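Local coordinates for protein mini spindles (Drosophila melanogaster, PDB 5VJC) that probably binds tubulin through HEAT-repeat TOG domains, of which this is one, and promotes microtubule dynamics and mitotic spindle formation, at residues 98-103 and 139-144. Numbering follows the deposited sequence.
Sequences LRFYDT and PHLLLK
The rings of Y101 and H140 meet rim to rim, neither lying over the other's face, with their planes turned 68° apart. The phenol oxygen sits at the imidazole edge, in its plane, and OH of Y101 hydrogen-bonds ND1 of H140 at 2.7 Å; either could be the donor. The bond ties the tip of the phenol to the imidazole and would restrain rotation of that ring about chi2. The ring of F31 also meets that of H140. Methyl CD1 of L143 comes obliquely to the same end of the phenol, 3.5 Å from CZ of Y101. The F100 ring is approached obliquely as well: its CD2 lies 3.6 Å from the carbonyl O of H140, and its CE2 equally close to CA of L141, so this rim rests mainly on backbone atoms of H140 and L141, with CB of L141 a little farther from CE2 at 4.0 Å. K144 reaches back across to F100. CG and CD of K144 run beside CB of F100, and the bends at chi2 and chi3 (-80° at the latter) turn the chain so that NZ meets the carbonyl O of F100, 2.8 Å away. NZ approaches that carbonyl almost end-on, at a C=O...N angle of 174°. It also donates to a water that in turn donates to O of D102, so one amine serves the carbonyls of F100 and D102, the first directly and the second through water. A leucine in place of K144 would probably leave the F100 carbonyl without this donor and break the water link to D102. The contact joins the chain around the C-terminal end of helix 89-99 to that around the C-terminal end of helix 131-142, in the HEAT-repeat array of the TOG domain. F100 also packs on L108 and L115 of helix 105-124, while L141 reaches L112 of that helix and V159 of helix 150-166.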
# COMPACT_ATOMS: atom_id res chain seq x y z
N LEU A 98 1.95 -10.70 -4.34
CA LEU A 98 2.74 -11.91 -4.05
C LEU A 98 4.24 -11.62 -4.05
O LEU A 98 4.97 -12.09 -3.18
CB LEU A 98 2.42 -13.02 -5.05
CG LEU A 98 0.97 -13.48 -5.06
CD1 LEU A 98 0.80 -14.48 -6.20
CD2 LEU A 98 0.57 -14.13 -3.72
N ARG A 99 4.70 -10.83 -5.02
CA ARG A 99 6.09 -10.42 -5.13
C ARG A 99 6.57 -9.53 -3.98
O ARG A 99 7.77 -9.37 -3.76
CB ARG A 99 6.33 -9.68 -6.45
CG ARG A 99 6.31 -10.63 -7.64
CD ARG A 99 7.04 -11.89 -7.24
NE ARG A 99 6.70 -13.08 -8.01
CZ ARG A 99 5.49 -13.59 -8.14
NH1 ARG A 99 4.44 -13.00 -7.59
NH2 ARG A 99 5.31 -14.70 -8.87
N PHE A 100 5.63 -8.94 -3.25
CA PHE A 100 6.01 -8.13 -2.09
C PHE A 100 6.52 -9.00 -0.94
O PHE A 100 7.20 -8.50 -0.05
CB PHE A 100 4.85 -7.27 -1.63
CG PHE A 100 4.48 -6.16 -2.59
CD1 PHE A 100 5.37 -5.75 -3.57
CD2 PHE A 100 3.24 -5.55 -2.52
CE1 PHE A 100 5.04 -4.73 -4.46
CE2 PHE A 100 2.90 -4.52 -3.41
CZ PHE A 100 3.80 -4.12 -4.38
N TYR A 101 6.19 -10.29 -0.95
CA TYR A 101 6.63 -11.19 0.12
C TYR A 101 7.93 -11.92 -0.22
O TYR A 101 8.55 -12.53 0.65
CB TYR A 101 5.53 -12.18 0.46
CG TYR A 101 4.37 -11.49 1.12
CD1 TYR A 101 3.35 -10.91 0.37
CD2 TYR A 101 4.31 -11.38 2.50
CE1 TYR A 101 2.29 -10.26 0.97
CE2 TYR A 101 3.25 -10.72 3.11
CZ TYR A 101 2.25 -10.18 2.34
OH TYR A 101 1.19 -9.54 2.94
N ASP A 102 8.33 -11.85 -1.48
CA ASP A 102 9.62 -12.40 -1.88
C ASP A 102 10.72 -11.44 -1.43
O ASP A 102 10.48 -10.25 -1.23
CB ASP A 102 9.68 -12.63 -3.39
CG ASP A 102 8.62 -13.63 -3.88
OD1 ASP A 102 7.97 -14.31 -3.04
OD2 ASP A 102 8.44 -13.75 -5.11
N THR A 103 11.92 -11.97 -1.24
CA THR A 103 12.99 -11.20 -0.62
C THR A 103 13.90 -10.53 -1.63
O THR A 103 15.03 -10.16 -1.29
CB THR A 103 13.88 -12.08 0.29
OG1 THR A 103 14.49 -13.11 -0.49
CG2 THR A 103 13.06 -12.70 1.42
N PRO A 139 -2.79 -2.92 1.67
CA PRO A 139 -2.16 -3.44 2.90
C PRO A 139 -0.81 -4.10 2.63
O PRO A 139 0.12 -3.99 3.44
CB PRO A 139 -3.16 -4.49 3.42
CG PRO A 139 -4.42 -4.18 2.76
CD PRO A 139 -4.14 -3.47 1.48
N HIS A 140 -0.73 -4.77 1.48
CA HIS A 140 0.46 -5.50 1.11
C HIS A 140 1.54 -4.55 0.64
O HIS A 140 2.72 -4.76 0.94
CB HIS A 140 0.13 -6.53 0.02
CG HIS A 140 -0.95 -7.48 0.43
ND1 HIS A 140 -0.74 -8.48 1.34
CD2 HIS A 140 -2.26 -7.54 0.08
CE1 HIS A 140 -1.87 -9.15 1.52
NE2 HIS A 140 -2.81 -8.60 0.77
N LEU A 141 1.15 -3.53 -0.11
CA LEU A 141 2.09 -2.50 -0.50
C LEU A 141 2.69 -1.84 0.75
O LEU A 141 3.89 -1.70 0.86
CB LEU A 141 1.42 -1.45 -1.37
CG LEU A 141 2.13 -0.13 -1.63
CD1 LEU A 141 3.31 -0.34 -2.58
CD2 LEU A 141 1.09 0.94 -2.21
N LEU A 142 1.82 -1.47 1.69
CA LEU A 142 2.26 -0.76 2.89
C LEU A 142 3.26 -1.56 3.73
O LEU A 142 4.08 -0.96 4.43
CB LEU A 142 1.06 -0.38 3.75
CG LEU A 142 0.51 1.00 3.43
CD1 LEU A 142 -0.92 1.11 3.92
CD2 LEU A 142 1.38 2.08 4.08
N LEU A 143 3.17 -2.89 3.67
CA LEU A 143 4.13 -3.77 4.34
C LEU A 143 5.57 -3.45 3.99
O LEU A 143 6.46 -3.67 4.79
CB LEU A 143 3.86 -5.23 3.99
CG LEU A 143 2.75 -5.90 4.80
CD1 LEU A 143 2.70 -7.38 4.45
CD2 LEU A 143 2.96 -5.72 6.32
N LYS A 144 5.80 -2.95 2.78
CA LYS A 144 7.15 -2.64 2.34
C LYS A 144 7.60 -1.21 2.69
O LYS A 144 8.73 -0.83 2.40
CB LYS A 144 7.27 -2.86 0.83
CG LYS A 144 6.77 -4.20 0.31
CD LYS A 144 7.04 -5.36 1.27
CE LYS A 144 8.44 -5.87 1.18
NZ LYS A 144 8.55 -7.14 1.96
O HOH W 1 10.76 -8.77 1.15